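Local coordinates for protein giardin subunit alpha-1 (Giardia intestinalis, PDB 4EVF) that binds calcium and phospholipids such as phosphatidylserine as an annexin, and takes part in parasite attachment and in remodelling of the cytoskeleton, at residues D91-C102 with D244-M255. Numbering follows the deposited sequence.
Sequences DHMAFFDTVILC and DEKRMRRITGMM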
ATOM      1  N   ASP A  91      11.321   1.672   9.965  1.00 21.68           N
ATOM      2  CA  ASP A  91      10.477   2.671   9.309  1.00 19.34           C
ATOM      3  C   ASP A  91       9.009   2.275   9.434  1.00 22.07           C
ATOM      4  O   ASP A  91       8.476   1.573   8.577  1.00 19.04           O
ATOM      5  CB  ASP A  91      10.874   2.836   7.828  1.00 19.57           C
ATOM      6  CG  ASP A  91      10.265   4.090   7.176  1.00 21.37           C
ATOM      7  OD1 ASP A  91       9.198   4.560   7.635  1.00 17.93           O
ATOM      8  OD2 ASP A  91      10.854   4.608   6.190  1.00 18.19           O
ATOM      9  N   HIS A  92       8.341   2.725  10.498  1.00 21.96           N
ATOM     10  CA  HIS A  92       6.968   2.270  10.736  1.00 22.86           C
ATOM     11  C   HIS A  92       5.997   2.715   9.640  1.00 21.00           C
ATOM     12  O   HIS A  92       5.078   1.980   9.280  1.00 19.88           O
ATOM     13  CB  HIS A  92       6.458   2.718  12.114  1.00 26.00           C
ATOM     14  CG  HIS A  92       7.227   2.139  13.262  1.00 26.93           C
ATOM     15  ND1 HIS A  92       6.859   2.327  14.576  1.00 28.50           N
ATOM     16  CD2 HIS A  92       8.341   1.369  13.291  1.00 27.74           C
ATOM     17  CE1 HIS A  92       7.717   1.709  15.367  1.00 28.10           C
ATOM     18  NE2 HIS A  92       8.628   1.121  14.613  1.00 26.59           N
ATOM     19  N   MET A  93       6.183   3.928   9.121  1.00 17.74           N
ATOM     20  CA  MET A  93       5.325   4.384   8.046  1.00 21.02           C
ATOM     21  C   MET A  93       5.451   3.449   6.852  1.00 17.70           C
ATOM     22  O   MET A  93       4.449   3.041   6.271  1.00 17.38           O
ATOM     23  CB  MET A  93       5.639   5.829   7.650  1.00 19.26           C
ATOM     24  CG  MET A  93       5.104   6.847   8.664  1.00 21.13           C
ATOM     25  SD  MET A  93       5.491   8.545   8.189  1.00 39.93           S
ATOM     26  CE  MET A  93       7.272   8.531   8.355  1.00 31.46           C
ATOM     27  N   ALA A  94       6.686   3.096   6.515  1.00 16.32           N
ATOM     28  CA  ALA A  94       6.946   2.181   5.406  1.00 18.69           C
ATOM     29  C   ALA A  94       6.330   0.806   5.687  1.00 19.71           C
ATOM     30  O   ALA A  94       5.807   0.151   4.771  1.00 19.77           O
ATOM     31  CB  ALA A  94       8.432   2.050   5.167  1.00 17.66           C
ATOM     32  N   PHE A  95       6.401   0.370   6.944  1.00 15.95           N
ATOM     33  CA  PHE A  95       5.754  -0.883   7.358  1.00 16.32           C
ATOM     34  C   PHE A  95       4.283  -0.892   6.935  1.00 21.43           C
ATOM     35  O   PHE A  95       3.803  -1.879   6.361  1.00 18.84           O
ATOM     36  CB  PHE A  95       5.835  -1.097   8.883  1.00 18.65           C
ATOM     37  CG  PHE A  95       7.206  -1.480   9.393  1.00 21.13           C
ATOM     38  CD1 PHE A  95       8.233  -1.801   8.521  1.00 17.67           C
ATOM     39  CD2 PHE A  95       7.460  -1.520  10.765  1.00 21.74           C
ATOM     40  CE1 PHE A  95       9.498  -2.153   8.998  1.00 20.47           C
ATOM     41  CE2 PHE A  95       8.712  -1.879  11.251  1.00 21.47           C
ATOM     42  CZ  PHE A  95       9.735  -2.195  10.363  1.00 22.56           C
ATOM     43  N   PHE A  96       3.561   0.190   7.242  1.00 18.75           N
ATOM     44  CA  PHE A  96       2.145   0.275   6.881  1.00 18.26           C
ATOM     45  C   PHE A  96       1.961   0.119   5.374  1.00 18.32           C
ATOM     46  O   PHE A  96       1.068  -0.616   4.914  1.00 16.80           O
ATOM     47  CB  PHE A  96       1.505   1.603   7.350  1.00 17.85           C
ATOM     48  CG  PHE A  96       1.651   1.869   8.821  1.00 20.39           C
ATOM     49  CD1 PHE A  96       1.675   0.824   9.734  1.00 21.24           C
ATOM     50  CD2 PHE A  96       1.793   3.170   9.291  1.00 20.93           C
ATOM     51  CE1 PHE A  96       1.824   1.073  11.094  1.00 19.52           C
ATOM     52  CE2 PHE A  96       1.945   3.425  10.647  1.00 23.33           C
ATOM     53  CZ  PHE A  96       1.959   2.376  11.550  1.00 24.87           C
ATOM     54  N   ASP A  97       2.804   0.819   4.615  1.00 18.80           N
ATOM     55  CA  ASP A  97       2.712   0.830   3.157  1.00 18.36           C
ATOM     56  C   ASP A  97       2.986  -0.540   2.534  1.00 16.20           C
ATOM     57  O   ASP A  97       2.381  -0.886   1.536  1.00 19.65           O
ATOM     58  CB  ASP A  97       3.670   1.863   2.547  1.00 14.11           C
ATOM     59  CG  ASP A  97       3.451   3.264   3.100  1.00 21.24           C
ATOM     60  OD1 ASP A  97       2.408   3.487   3.760  1.00 21.08           O
ATOM     61  OD2 ASP A  97       4.321   4.133   2.869  1.00 18.37           O
ATOM     62  N   THR A  98       3.913  -1.290   3.123  1.00 19.83           N
ATOM     63  CA  THR A  98       4.446  -2.511   2.516  1.00 20.71           C
ATOM     64  C   THR A  98       3.783  -3.803   3.029  1.00 21.38           C
ATOM     65  O   THR A  98       3.613  -4.765   2.274  1.00 20.77           O
ATOM     66  CB  THR A  98       5.993  -2.604   2.701  1.00 19.71           C
ATOM     67  OG1 THR A  98       6.324  -2.559   4.091  1.00 23.39           O
ATOM     68  CG2 THR A  98       6.709  -1.456   1.994  1.00 17.40           C
ATOM     69  N   VAL A  99       3.403  -3.813   4.305  1.00 20.68           N
ATOM     70  CA  VAL A  99       2.859  -5.006   4.946  1.00 19.59           C
ATOM     71  C   VAL A  99       1.324  -4.979   4.984  1.00 20.22           C
ATOM     72  O   VAL A  99       0.666  -5.982   4.708  1.00 19.51           O
ATOM     73  CB  VAL A  99       3.417  -5.171   6.401  1.00 21.56           C
ATOM     74  CG1 VAL A  99       2.687  -6.273   7.146  1.00 21.21           C
ATOM     75  CG2 VAL A  99       4.904  -5.452   6.378  1.00 21.43           C
ATOM     76  N   ILE A 100       0.751  -3.827   5.314  1.00 20.15           N
ATOM     77  CA  ILE A 100      -0.695  -3.753   5.497  1.00 16.69           C
ATOM     78  C   ILE A 100      -1.472  -3.473   4.206  1.00 18.75           C
ATOM     79  O   ILE A 100      -2.514  -4.074   3.964  1.00 22.21           O
ATOM     80  CB  ILE A 100      -1.093  -2.737   6.580  1.00 16.88           C
ATOM     81  CG1 ILE A 100      -0.329  -3.029   7.873  1.00 18.41           C
ATOM     82  CG2 ILE A 100      -2.609  -2.790   6.811  1.00 19.18           C
ATOM     83  CD1 ILE A 100      -0.650  -2.072   9.018  1.00 17.80           C
ATOM     84  N   LEU A 101      -0.962  -2.556   3.392  1.00 17.31           N
ATOM     85  CA  LEU A 101      -1.553  -2.245   2.101  1.00 20.35           C
ATOM     86  C   LEU A 101      -0.984  -3.239   1.078  1.00 21.06           C
ATOM     87  O   LEU A 101      -0.119  -2.905   0.266  1.00 19.16           O
ATOM     88  CB  LEU A 101      -1.236  -0.795   1.725  1.00 21.12           C
ATOM     89  CG  LEU A 101      -1.922  -0.024   0.587  1.00 24.76           C
ATOM     90  CD1 LEU A 101      -1.261  -0.378  -0.723  1.00 29.15           C
ATOM     91  CD2 LEU A 101      -3.445  -0.222   0.523  1.00 18.33           C
ATOM     92  N   CYS A 102      -1.476  -4.471   1.141  1.00 18.02           N
ATOM     93  CA  CYS A 102      -0.948  -5.539   0.303  1.00 19.34           C
ATOM     94  C   CYS A 102      -1.970  -6.669   0.228  1.00 20.77           C
ATOM     95  O   CYS A 102      -2.578  -7.033   1.226  1.00 18.41           O
ATOM     96  CB  CYS A 102       0.363  -6.046   0.888  1.00 15.14           C
ATOM     97  SG  CYS A 102       1.279  -7.220  -0.120  1.00 21.52           S
ATOM     98  N   ASP A 244       4.801  13.870   1.598  1.00 20.63           N
ATOM     99  CA  ASP A 244       5.725  12.762   1.779  1.00 20.90           C
ATOM    100  C   ASP A 244       5.955  12.054   0.449  1.00 25.01           C
ATOM    101  O   ASP A 244       5.150  11.204   0.047  1.00 19.49           O
ATOM    102  CB  ASP A 244       5.129  11.764   2.781  1.00 20.59           C
ATOM    103  CG  ASP A 244       6.092  10.661   3.153  1.00 19.47           C
ATOM    104  OD1 ASP A 244       7.047  10.380   2.387  1.00 21.29           O
ATOM    105  OD2 ASP A 244       5.893  10.062   4.226  1.00 20.30           O
ATOM    106  N   GLU A 245       7.048  12.399  -0.227  1.00 21.61           N
ATOM    107  CA  GLU A 245       7.379  11.777  -1.509  1.00 26.32           C
ATOM    108  C   GLU A 245       7.674  10.284  -1.383  1.00 22.75           C
ATOM    109  O   GLU A 245       7.291   9.494  -2.250  1.00 21.67           O
ATOM    110  CB  GLU A 245       8.555  12.489  -2.178  1.00 23.80           C
ATOM    111  CG  GLU A 245       8.210  13.885  -2.673  1.00 24.38           C
ATOM    112  CD  GLU A 245       9.196  14.392  -3.727  1.00 29.34           C
ATOM    113  OE1 GLU A 245      10.379  13.980  -3.698  1.00 28.11           O
ATOM    114  OE2 GLU A 245       8.776  15.194  -4.587  1.00 30.31           O
ATOM    115  N   LYS A 246       8.349   9.896  -0.307  1.00 22.71           N
ATOM    116  CA  LYS A 246       8.745   8.492  -0.160  1.00 27.50           C
ATOM    117  C   LYS A 246       7.538   7.556  -0.033  1.00 22.45           C
ATOM    118  O   LYS A 246       7.506   6.511  -0.681  1.00 23.22           O
ATOM    119  CB  LYS A 246       9.733   8.305   0.994  1.00 26.40           C
ATOM    120  CG  LYS A 246      11.009   9.119   0.828  1.00 28.87           C
ATOM    121  CD  LYS A 246      12.225   8.357   1.314  1.00 33.95           C
ATOM    122  CE  LYS A 246      12.115   8.013   2.787  1.00 38.83           C
ATOM    123  NZ  LYS A 246      12.835   6.741   3.118  1.00 38.16           N
ATOM    124  N   ARG A 247       6.553   7.947   0.775  1.00 18.38           N
ATOM    125  CA  ARG A 247       5.293   7.201   0.877  1.00 18.18           C
ATOM    126  C   ARG A 247       4.525   7.168  -0.436  1.00 18.57           C
ATOM    127  O   ARG A 247       3.966   6.136  -0.808  1.00 17.52           O
ATOM    128  CB  ARG A 247       4.382   7.794   1.950  1.00 21.56           C
ATOM    129  CG  ARG A 247       2.951   7.256   1.897  1.00 24.03           C
ATOM    130  CD  ARG A 247       2.616   6.451   3.151  1.00 26.29           C
ATOM    131  NE  ARG A 247       2.333   7.343   4.252  1.00 26.73           N
ATOM    132  CZ  ARG A 247       2.259   6.997   5.533  1.00 24.60           C
ATOM    133  NH1 ARG A 247       2.462   5.746   5.940  1.00 21.35           N
ATOM    134  NH2 ARG A 247       1.983   7.937   6.414  1.00 20.64           N
ATOM    135  N   MET A 248       4.463   8.295  -1.130  1.00 17.86           N
ATOM    136  CA  MET A 248       3.707   8.318  -2.372  1.00 19.21           C
ATOM    137  C   MET A 248       4.357   7.401  -3.396  1.00 19.43           C
ATOM    138  O   MET A 248       3.660   6.750  -4.177  1.00 17.07           O
ATOM    139  CB  MET A 248       3.524   9.741  -2.911  1.00 18.10           C
ATOM    140  CG  MET A 248       2.425  10.520  -2.174  1.00 17.07           C
ATOM    141  SD  MET A 248       0.857   9.633  -2.002  1.00 19.11           S
ATOM    142  CE  MET A 248       0.243   9.776  -3.688  1.00 20.39           C
ATOM    143  N   ARG A 249       5.679   7.321  -3.361  1.00 15.04           N
ATOM    144  CA  ARG A 249       6.402   6.462  -4.294  1.00 20.30           C
ATOM    145  C   ARG A 249       6.186   4.986  -3.957  1.00 22.04           C
ATOM    146  O   ARG A 249       5.988   4.155  -4.849  1.00 19.87           O
ATOM    147  CB  ARG A 249       7.897   6.785  -4.302  1.00 20.27           C
ATOM    148  CG  ARG A 249       8.687   5.819  -5.171  1.00 23.86           C
ATOM    149  CD  ARG A 249      10.008   5.429  -4.528  1.00 23.04           C
ATOM    150  NE  ARG A 249      10.546   4.193  -5.101  1.00 24.82           N
ATOM    151  CZ  ARG A 249      11.758   3.716  -4.842  1.00 24.15           C
ATOM    152  NH1 ARG A 249      12.568   4.380  -4.036  1.00 30.26           N
ATOM    153  NH2 ARG A 249      12.165   2.583  -5.402  1.00 27.16           N
ATOM    154  N   ARG A 250       6.227   4.662  -2.667  1.00 21.11           N
ATOM    155  CA  ARG A 250       5.955   3.296  -2.249  1.00 21.15           C
ATOM    156  C   ARG A 250       4.569   2.855  -2.705  1.00 20.00           C
ATOM    157  O   ARG A 250       4.457   1.923  -3.492  1.00 19.88           O
ATOM    158  CB  ARG A 250       6.129   3.120  -0.737  1.00 17.01           C
ATOM    159  CG  ARG A 250       7.594   3.230  -0.288  1.00 18.41           C
ATOM    160  CD  ARG A 250       7.755   2.823   1.173  1.00 19.39           C
ATOM    161  NE  ARG A 250       6.981   3.680   2.073  1.00 20.31           N
ATOM    162  CZ  ARG A 250       7.486   4.712   2.751  1.00 20.51           C
ATOM    163  NH1 ARG A 250       8.771   5.018   2.642  1.00 19.74           N
ATOM    164  NH2 ARG A 250       6.703   5.427   3.554  1.00 17.48           N
ATOM    165  N   ILE A 251       3.521   3.535  -2.254  1.00 14.91           N
ATOM    166  CA  ILE A 251       2.168   3.046  -2.523  1.00 20.17           C
ATOM    167  C   ILE A 251       1.724   3.212  -3.978  1.00 21.45           C
ATOM    168  O   ILE A 251       0.989   2.370  -4.509  1.00 21.43           O
ATOM    169  CB  ILE A 251       1.109   3.630  -1.543  1.00 22.01           C
ATOM    170  CG1 ILE A 251       0.723   5.064  -1.903  1.00 22.67           C
ATOM    171  CG2 ILE A 251       1.602   3.571  -0.097  1.00 20.20           C
ATOM    172  CD1 ILE A 251      -0.148   5.715  -0.826  1.00 22.72           C
ATOM    173  N   THR A 252       2.176   4.274  -4.640  1.00 19.81           N
ATOM    174  CA  THR A 252       1.834   4.448  -6.052  1.00 18.39           C
ATOM    175  C   THR A 252       2.561   3.414  -6.921  1.00 20.10           C
ATOM    176  O   THR A 252       1.950   2.786  -7.786  1.00 21.23           O
ATOM    177  CB  THR A 252       2.117   5.876  -6.545  1.00 17.33           C
ATOM    178  OG1 THR A 252       1.586   6.816  -5.601  1.00 16.13           O
ATOM    179  CG2 THR A 252       1.472   6.116  -7.898  1.00 16.63           C
ATOM    180  N   GLY A 253       3.850   3.219  -6.659  1.00 19.02           N
ATOM    181  CA  GLY A 253       4.674   2.289  -7.416  1.00 19.86           C
ATOM    182  C   GLY A 253       4.243   0.833  -7.306  1.00 25.04           C
ATOM    183  O   GLY A 253       4.346   0.075  -8.275  1.00 22.67           O
ATOM    184  N   MET A 254       3.743   0.450  -6.134  1.00 21.50           N
ATOM    185  CA  MET A 254       3.340  -0.931  -5.874  1.00 23.26           C
ATOM    186  C   MET A 254       1.872  -1.216  -6.149  1.00 23.89           C
ATOM    187  O   MET A 254       1.513  -2.348  -6.471  1.00 23.44           O
ATOM    188  CB  MET A 254       3.599  -1.302  -4.405  1.00 21.54           C
ATOM    189  CG  MET A 254       5.057  -1.488  -4.021  1.00 20.91           C
ATOM    190  SD  MET A 254       5.230  -1.935  -2.289  1.00 22.65           S
ATOM    191  CE  MET A 254       4.346  -0.621  -1.456  1.00 18.21           C
ATOM    192  N   MET A 255       1.017  -0.211  -5.992  1.00 22.84           N
ATOM    193  CA  MET A 255      -0.399  -0.495  -5.751  1.00 26.72           C
ATOM    194  C   MET A 255      -1.408   0.370  -6.495  1.00 24.33           C
ATOM    195  O   MET A 255      -2.617   0.180  -6.333  1.00 26.14           O
ATOM    196  CB  MET A 255      -0.693  -0.418  -4.242  1.00 28.39           C
ATOM    197  CG  MET A 255      -0.313  -1.676  -3.469  1.00 31.55           C
ATOM    198  SD  MET A 255      -1.492  -3.023  -3.735  1.00 33.85           S
ATOM    199  CE  MET A 255      -2.687  -2.713  -2.429  1.00 25.22           C
TER
HETATM  200  O   HOH W   1      10.031   6.544   4.907  1.00 23.55           O
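Asp-97 and Ile-251 mark where the backbones come nearest, their CA atoms 6.1 Å apart; helices 92-100 and 245-255 run almost parallel, at 8°, with axes 9.6 Å from each other. Each helix begins with an aspartate N-cap: Asp-91 OD1 accepts from Ala-94 N, and Asp-244 OD1 from Arg-247 N. The CB of Asp-97 is directed toward helix 245-255, where two arginines hold its carboxylate. Arg-247, bent at chi2 and chi3, curves round the carboxylate so that NH1 donates to the syn side of Asp-97 OD1 (3.1 Å, 160°). Arg-250 gives both NE and NH2 to Asp-97 OD2, whose position is less sure, with the guanidinium turned 26° from the carboxylate. That guanidinium is sandwiched: Ala-94 CA lies over one face and Arg-247 CA over the opposite one. The side chain of Met-93 crosses Arg-247 at about a right angle, its CB 3.6 Å from NH1. A water accepts from Arg-250 NH1 at 3.0 Å and donates to Asp-91 OD2, bridging the two. Beside the carboxylate, Ile-251 CG2 lies 3.7 Å from Asp-97 CG; further along, Leu-101 and Met-255 meet tip to tip beside Arg-78 of helix 74-87, though modelled too close for the detail to be trusted. The predicted second and fourth annexin repeats are thus joined near the centre of the molecule by a buried salt-bridge network, in which two arginines probably keep Asp-97 ionised.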